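Local coordinates for CELL WALL surface anchor family protein (Streptococcus pneumoniae, PDB 2X9Z), which forms the repeating backbone subunit of the pneumococcal pilus, a surface fibre associated with cell adhesion, at residues A1-D6 with K249-T254; V126-S131 with N185-K190. The protein carries 1 engineered substitution. All coordinates share one frame; numbering follows the deposited sequence.

Both contacts bring a later part of the chain against strands of the two large sheets, of five and six strands. In interaction 1 the start of strand 4-9, outermost in the five-stranded antiparallel sheet, meets segment 249-254, which leads from strand 237-243 into strand 257-259. In interaction 2 the beginning of strand 130-139 meets the turn between strands 179-185 and 191-197. The centres lie about 22 Å apart, with nearest atoms about 7 Å apart. Along the chain, both segments of interaction 2 fall between those of interaction 1. Strand 130-139 links them: its start belongs to interaction 2, its Phe136 backs Ile5 and Leu251 of interaction 1, and strand 257-259 is added beside it.

Interaction 1 (A1-D6 with K249-T254); sequences AKPKID and KPLDPT
Leu251 reaches over the backbone of Pro3 with its CD1 methyl, which sits 3.5 Å from Pro3 O and also touches the proline ring, at 3.9 Å from Pro3 CG. Its CG lies anti to the carbonyl carbon (chi1 -51°), and the two side chains cross obliquely. Ile5 fills the next place along. Its CG2 methyl, in the crowded position between backbone N and carbonyl carbon, packs 3.6 Å from Leu251 CB. The same methyl meets the ring of Pro253, with Ile5 CG2 to Pro253 CD at 3.9 Å, so one branch bridges two partners while CG1 is turned anti to the backbone N (chi1 -169°). Strand 4-9 is the outermost strand, within this chain, of the five-stranded antiparallel sheet, hydrogen-bonded through the backbones of Lys4 and Asp6 to strand 33-42, which matches a Cna-B-like pilin family. Residues 251-254, without regular structure, run beside residues 3-6 in nearly the same direction, 21° apart, with a backbone hydrogen bond between Leu251 and Phe136 on strand 130-139 of the other large sheet. Where the hydrophobic row ends, a water takes over. It donates to Ile5 O and to Asp6 OD1, each at 3.0 Å, and accepts from Thr254 N at 3.2 Å. Lys22 NZ salt-bridges Asp6 OD1 and hydrogen-bonds Thr254 OG1, while Asn14 N hydrogen-bonds Asp6 OD2.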
ATOM      1  N   ALA A   1      17.248   3.187  14.077  1.00 28.92           N
ATOM      2  CA  ALA A   1      17.153   2.024  13.199  1.00 26.32           C
ATOM      3  C   ALA A   1      15.762   1.918  12.589  1.00 23.85           C
ATOM      4  O   ALA A   1      14.756   1.992  13.294  1.00 24.36           O
ATOM      5  CB  ALA A   1      17.498   0.748  13.957  1.00 26.94           C
ATOM      6  N   LYS A   2      15.715   1.738  11.274  1.00 20.89           N
ATOM      7  CA  LYS A   2      14.456   1.687  10.544  1.00 18.94           C
ATOM      8  C   LYS A   2      13.881   0.279  10.479  1.00 16.71           C
ATOM      9  O   LYS A   2      14.618  -0.706  10.445  1.00 17.44           O
ATOM     10  CB  LYS A   2      14.659   2.219   9.126  1.00 23.95           C
ATOM     11  CG  LYS A   2      14.999   3.700   9.069  1.00 30.39           C
ATOM     12  CD  LYS A   2      15.940   4.030   7.917  1.00 37.50           C
ATOM     13  CE  LYS A   2      15.387   3.584   6.571  1.00 41.90           C
ATOM     14  NZ  LYS A   2      15.584   2.128   6.322  1.00 43.98           N
ATOM     15  N   PRO A   3      12.550   0.178  10.461  1.00 13.15           N
ATOM     16  CA  PRO A   3      11.935  -1.122  10.192  1.00 12.09           C
ATOM     17  C   PRO A   3      12.194  -1.520   8.738  1.00 13.52           C
ATOM     18  O   PRO A   3      12.541  -0.663   7.920  1.00 14.47           O
ATOM     19  CB  PRO A   3      10.447  -0.868  10.454  1.00 12.35           C
ATOM     20  CG  PRO A   3      10.244   0.605  10.266  1.00 13.05           C
ATOM     21  CD  PRO A   3      11.572   1.281  10.507  1.00 12.95           C
ATOM     22  N   LYS A   4      12.060  -2.807   8.434  1.00 13.35           N
ATOM     23  CA  LYS A   4      12.272  -3.316   7.080  1.00 13.23           C
ATOM     24  C   LYS A   4      11.079  -4.158   6.680  1.00 12.51           C
ATOM     25  O   LYS A   4      10.423  -4.740   7.536  1.00 13.43           O
ATOM     26  CB  LYS A   4      13.545  -4.162   7.023  1.00 17.34           C
ATOM     27  CG  LYS A   4      14.816  -3.391   7.369  1.00 23.12           C
ATOM     28  CD  LYS A   4      16.062  -4.249   7.180  1.00 30.99           C
ATOM     29  CE  LYS A   4      16.030  -5.482   8.063  1.00 37.29           C
ATOM     30  NZ  LYS A   4      16.100  -5.148   9.509  1.00 40.48           N
ATOM     31  N   ILE A   5      10.797  -4.229   5.384  1.00 10.80           N
ATOM     32  CA  ILE A   5       9.618  -4.951   4.915  1.00 11.07           C
ATOM     33  C   ILE A   5       9.854  -5.629   3.577  1.00 10.21           C
ATOM     34  O   ILE A   5      10.668  -5.174   2.779  1.00 12.36           O
ATOM     35  CB  ILE A   5       8.402  -3.998   4.799  1.00 11.56           C
ATOM     36  CG1 ILE A   5       7.100  -4.773   4.580  1.00 11.04           C
ATOM     37  CG2 ILE A   5       8.626  -2.968   3.699  1.00 12.25           C
ATOM     38  CD1 ILE A   5       5.872  -3.930   4.821  1.00 12.23           C
ATOM     39  N   ASP A   6       9.147  -6.729   3.355  1.00 10.02           N
ATOM     40  CA  ASP A   6       9.121  -7.346   2.046  1.00 10.81           C
ATOM     41  C   ASP A   6       7.744  -7.956   1.822  1.00 10.74           C
ATOM     42  O   ASP A   6       7.058  -8.341   2.779  1.00 11.62           O
ATOM     43  CB  ASP A   6      10.195  -8.421   1.930  1.00 12.44           C
ATOM     44  CG  ASP A   6      10.357  -8.928   0.503  1.00 14.38           C
ATOM     45  OD1 ASP A   6      10.190  -8.130  -0.453  1.00 16.14           O
ATOM     46  OD2 ASP A   6      10.650 -10.128   0.333  1.00 17.14           O
ATOM     47  N   LYS A 249       9.010   8.660   6.537  1.00 13.70           N
ATOM     48  CA  LYS A 249       8.341   8.168   5.341  1.00 13.44           C
ATOM     49  C   LYS A 249       7.931   6.703   5.530  1.00 12.21           C
ATOM     50  O   LYS A 249       8.590   5.951   6.238  1.00 12.94           O
ATOM     51  CB  LYS A 249       9.242   8.339   4.113  1.00 15.00           C
ATOM     52  CG  LYS A 249      10.455   7.428   4.080  1.00 18.00           C
ATOM     53  CD  LYS A 249      11.322   7.722   2.864  1.00 25.28           C
ATOM     54  CE  LYS A 249      12.565   6.850   2.846  1.00 33.94           C
ATOM     55  NZ  LYS A 249      13.340   7.025   1.587  1.00 39.98           N
ATOM     56  N   PRO A 250       6.823   6.292   4.903  1.00 10.64           N
ATOM     57  CA  PRO A 250       6.371   4.907   5.064  1.00 10.99           C
ATOM     58  C   PRO A 250       7.291   3.924   4.347  1.00 10.89           C
ATOM     59  O   PRO A 250       8.069   4.333   3.485  1.00 13.02           O
ATOM     60  CB  PRO A 250       5.004   4.914   4.374  1.00 11.61           C
ATOM     61  CG  PRO A 250       5.125   5.987   3.340  1.00 12.08           C
ATOM     62  CD  PRO A 250       5.963   7.057   3.987  1.00 11.65           C
ATOM     63  N   LEU A 251       7.212   2.651   4.710  1.00 11.08           N
ATOM     64  CA  LEU A 251       7.874   1.610   3.928  1.00 11.67           C
ATOM     65  C   LEU A 251       6.971   1.178   2.783  1.00 12.35           C
ATOM     66  O   LEU A 251       5.748   1.152   2.915  1.00 12.95           O
ATOM     67  CB  LEU A 251       8.191   0.394   4.795  1.00 12.15           C
ATOM     68  CG  LEU A 251       8.923   0.629   6.118  1.00 14.19           C
ATOM     69  CD1 LEU A 251       9.299  -0.710   6.712  1.00 15.34           C
ATOM     70  CD2 LEU A 251      10.157   1.490   5.900  1.00 16.06           C
ATOM     71  N   ASP A 252       7.589   0.816   1.667  1.00 12.32           N
ATOM     72  CA  ASP A 252       6.885   0.466   0.446  1.00 15.55           C
ATOM     73  C   ASP A 252       7.677  -0.671  -0.206  1.00 15.37           C
ATOM     74  O   ASP A 252       8.648  -0.421  -0.914  1.00 15.74           O
ATOM     75  CB  ASP A 252       6.859   1.708  -0.455  1.00 18.25           C
ATOM     76  CG  ASP A 252       5.938   1.567  -1.657  1.00 23.21           C
ATOM     77  OD1 ASP A 252       5.218   0.553  -1.774  1.00 22.32           O
ATOM     78  OD2 ASP A 252       5.945   2.495  -2.495  1.00 28.22           O
ATOM     79  N   PRO A 253       7.298  -1.927   0.067  1.00 15.24           N
ATOM     80  CA  PRO A 253       8.064  -3.082  -0.416  1.00 14.45           C
ATOM     81  C   PRO A 253       7.980  -3.244  -1.931  1.00 16.75           C
ATOM     82  O   PRO A 253       7.018  -2.805  -2.564  1.00 17.60           O
ATOM     83  CB  PRO A 253       7.369  -4.273   0.261  1.00 16.08           C
ATOM     84  CG  PRO A 253       5.990  -3.799   0.535  1.00 17.52           C
ATOM     85  CD  PRO A 253       6.102  -2.333   0.826  1.00 17.01           C
ATOM     86  N   THR A 254       8.989  -3.877  -2.514  1.00 17.50           N
ATOM     87  CA  THR A 254       8.883  -4.300  -3.904  1.00 17.54           C
ATOM     88  C   THR A 254       7.777  -5.346  -3.986  1.00 15.69           C
ATOM     89  O   THR A 254       7.507  -6.054  -3.012  1.00 15.96           O
ATOM     90  CB  THR A 254      10.207  -4.856  -4.454  1.00 19.83           C
ATOM     91  OG1 THR A 254      10.682  -5.897  -3.593  1.00 19.25           O
ATOM     92  CG2 THR A 254      11.252  -3.744  -4.547  1.00 20.49           C
TER
HETATM   93  O   HOH W   1      10.767  -5.231  -0.265  1.00 22.93           O

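Interaction 2 (V126-S131 with N185-K190); sequences VEVPES and NAQAGK. Engineered in segment 185-190: Ala188 (natural residue Thr).
One hydrogen bond joins the two segments: Gln187 NE2 donates to Pro129 O over 3.2 Å, almost straight at 168°. The donor approaches nearly along the C=O axis, and the acceptor lies in the amide plane of Gln187. With CG anti to the carbonyl carbon and an extended chain beyond it (chi2 169°), Gln187 runs past the same oxygen, its CB also 3.2 Å from Pro129 O. The other end of the amide, OE1, accepts from Glu214 N, so both ends are held. Van der Waals contacts surround it: Val128 CG1 lies 3.4 Å from Gln187 NE2, and Ser131 CB sits 3.6 Å from Ala186 O. Gln187 O is buried without a polar partner. Asn185 OD1 accepts from Gln187 N (2.8 Å), in its carbonyl plane, and from Ala188 N (2.9 Å), well above that plane and off the lone pair: an Asx turn extended to an Asx motif; Ala188 is an engineered residue. This turn, closed by backbone hydrogen bonds between Asn185 and both Gly189 and Lys190, joins strands 179-185 and 191-197 and rests on the start of strand 130-139, where Ser131 OG is hydrogen-bonded to Pro256 O, Glu130 OE1 to Thr58 OG1, and strand 257-259 runs alongside.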
ATOM      1  N   VAL A 126      -4.660 -11.684 -20.904  1.00 17.19           N
ATOM      2  CA  VAL A 126      -3.479 -12.489 -21.182  1.00 16.35           C
ATOM      3  C   VAL A 126      -2.252 -11.606 -21.427  1.00 14.78           C
ATOM      4  O   VAL A 126      -2.331 -10.570 -22.097  1.00 16.27           O
ATOM      5  CB  VAL A 126      -3.703 -13.449 -22.363  1.00 20.61           C
ATOM      6  CG1 VAL A 126      -4.760 -14.474 -21.997  1.00 21.89           C
ATOM      7  CG2 VAL A 126      -4.104 -12.673 -23.607  1.00 22.50           C
ATOM      8  N   GLU A 127      -1.134 -12.018 -20.838  1.00 15.91           N
ATOM      9  CA  GLU A 127       0.160 -11.361 -20.996  1.00 16.82           C
ATOM     10  C   GLU A 127       0.301 -10.052 -20.229  1.00 17.75           C
ATOM     11  O   GLU A 127       1.363  -9.437 -20.256  1.00 21.73           O
ATOM     12  CB  GLU A 127       0.497 -11.155 -22.479  1.00 23.49           C
ATOM     13  CG  GLU A 127       0.498 -12.446 -23.282  1.00 30.07           C
ATOM     14  CD  GLU A 127       0.847 -12.243 -24.746  1.00 37.66           C
ATOM     15  OE1 GLU A 127       1.395 -11.174 -25.095  1.00 40.68           O
ATOM     16  OE2 GLU A 127       0.571 -13.157 -25.548  1.00 40.80           O
ATOM     17  N   VAL A 128      -0.756  -9.636 -19.539  1.00 15.68           N
ATOM     18  CA  VAL A 128      -0.708  -8.400 -18.760  1.00 16.24           C
ATOM     19  C   VAL A 128      -0.732  -8.721 -17.264  1.00 15.52           C
ATOM     20  O   VAL A 128      -1.683  -9.323 -16.759  1.00 15.12           O
ATOM     21  CB  VAL A 128      -1.861  -7.436 -19.127  1.00 18.65           C
ATOM     22  CG1 VAL A 128      -1.733  -6.133 -18.347  1.00 19.80           C
ATOM     23  CG2 VAL A 128      -1.869  -7.154 -20.621  1.00 19.97           C
ATOM     24  N   PRO A 129       0.317  -8.312 -16.541  1.00 14.37           N
ATOM     25  CA  PRO A 129       0.403  -8.732 -15.137  1.00 13.46           C
ATOM     26  C   PRO A 129      -0.664  -8.117 -14.230  1.00 13.47           C
ATOM     27  O   PRO A 129      -1.263  -7.086 -14.553  1.00 16.27           O
ATOM     28  CB  PRO A 129       1.777  -8.221 -14.684  1.00 18.23           C
ATOM     29  CG  PRO A 129       2.467  -7.729 -15.889  1.00 22.22           C
ATOM     30  CD  PRO A 129       1.447  -7.466 -16.954  1.00 17.61           C
ATOM     31  N   GLU A 130      -0.882  -8.762 -13.091  1.00 12.74           N
ATOM     32  CA  GLU A 130      -1.630  -8.178 -11.982  1.00 12.87           C
ATOM     33  C   GLU A 130      -0.682  -8.055 -10.798  1.00 12.58           C
ATOM     34  O   GLU A 130       0.276  -8.829 -10.676  1.00 13.47           O
ATOM     35  CB  GLU A 130      -2.827  -9.056 -11.620  1.00 14.29           C
ATOM     36  CG  GLU A 130      -3.773  -9.299 -12.793  1.00 14.77           C
ATOM     37  CD  GLU A 130      -4.681  -8.119 -13.093  1.00 15.09           C
ATOM     38  OE1 GLU A 130      -4.878  -7.250 -12.216  1.00 17.06           O
ATOM     39  OE2 GLU A 130      -5.243  -8.080 -14.205  1.00 16.67           O
ATOM     40  N   SER A 131      -0.943  -7.089  -9.918  1.00 11.22           N
ATOM     41  CA  SER A 131      -0.046  -6.849  -8.808  1.00 12.28           C
ATOM     42  C   SER A 131      -0.773  -6.247  -7.614  1.00 11.58           C
ATOM     43  O   SER A 131      -1.986  -6.071  -7.612  1.00 12.60           O
ATOM     44  CB  SER A 131       1.071  -5.907  -9.251  1.00 13.41           C
ATOM     45  OG  SER A 131       2.174  -5.964  -8.369  1.00 13.81           O
ATOM     46  N   ASN A 185       2.098   2.711 -13.491  1.00 17.59           N
ATOM     47  CA  ASN A 185       1.236   1.630 -13.946  1.00 18.48           C
ATOM     48  C   ASN A 185       1.127   0.636 -12.795  1.00 16.89           C
ATOM     49  O   ASN A 185       2.134   0.065 -12.390  1.00 19.40           O
ATOM     50  CB  ASN A 185       1.845   0.968 -15.188  1.00 21.12           C
ATOM     51  CG  ASN A 185       1.005  -0.181 -15.720  1.00 21.78           C
ATOM     52  OD1 ASN A 185       0.449  -0.970 -14.962  1.00 23.01           O
ATOM     53  ND2 ASN A 185       0.933  -0.291 -17.035  1.00 22.22           N
ATOM     54  N   ALA A 186      -0.076   0.451 -12.248  1.00 15.44           N
ATOM     55  CA  ALA A 186      -0.244  -0.340 -11.029  1.00 13.64           C
ATOM     56  C   ALA A 186      -0.020  -1.823 -11.283  1.00 13.11           C
ATOM     57  O   ALA A 186       0.258  -2.585 -10.362  1.00 15.13           O
ATOM     58  CB  ALA A 186      -1.620  -0.104 -10.423  1.00 14.67           C
ATOM     59  N   GLN A 187      -0.131  -2.226 -12.543  1.00 14.05           N
ATOM     60  CA  GLN A 187      -0.012  -3.637 -12.886  1.00 16.24           C
ATOM     61  C   GLN A 187       1.433  -4.006 -13.180  1.00 18.00           C
ATOM     62  O   GLN A 187       1.918  -5.031 -12.707  1.00 20.57           O
ATOM     63  CB  GLN A 187      -0.936  -3.980 -14.060  1.00 16.50           C
ATOM     64  CG  GLN A 187      -2.392  -3.634 -13.757  1.00 19.90           C
ATOM     65  CD  GLN A 187      -3.292  -3.712 -14.967  1.00 22.70           C
ATOM     66  OE1 GLN A 187      -3.934  -2.726 -15.346  1.00 23.61           O
ATOM     67  NE2 GLN A 187      -3.348  -4.884 -15.581  1.00 22.07           N
ATOM     68  N   ALA A 188       2.126  -3.152 -13.930  1.00 23.46           N
ATOM     69  CA  ALA A 188       3.469  -3.465 -14.413  1.00 29.07           C
ATOM     70  C   ALA A 188       4.592  -2.827 -13.598  1.00 30.42           C
ATOM     71  O   ALA A 188       5.703  -3.353 -13.557  1.00 32.71           O
ATOM     72  CB  ALA A 188       3.603  -3.090 -15.884  1.00 32.08           C
ATOM     73  N   GLY A 189       4.315  -1.685 -12.975  1.00 30.68           N
ATOM     74  CA  GLY A 189       5.246  -1.092 -12.027  1.00 31.32           C
ATOM     75  C   GLY A 189       6.109   0.067 -12.502  1.00 31.59           C
ATOM     76  O   GLY A 189       6.885   0.623 -11.724  1.00 32.11           O
ATOM     77  N   LYS A 190       5.976   0.444 -13.767  1.00 29.78           N
ATOM     78  CA  LYS A 190       6.811   1.506 -14.328  1.00 27.37           C
ATOM     79  C   LYS A 190       6.188   2.899 -14.206  1.00 26.56           C
ATOM     80  O   LYS A 190       4.973   3.053 -14.272  1.00 24.14           O
ATOM     81  CB  LYS A 190       7.124   1.195 -15.793  1.00 24.60           C
ATOM     82  CG  LYS A 190       8.210   2.064 -16.410  1.00 23.85           C
ATOM     83  CD  LYS A 190       8.623   1.512 -17.765  1.00 25.51           C
ATOM     84  CE  LYS A 190       9.623   2.420 -18.456  1.00 24.82           C
ATOM     85  NZ  LYS A 190       9.953   1.901 -19.814  1.00 28.99           N
TER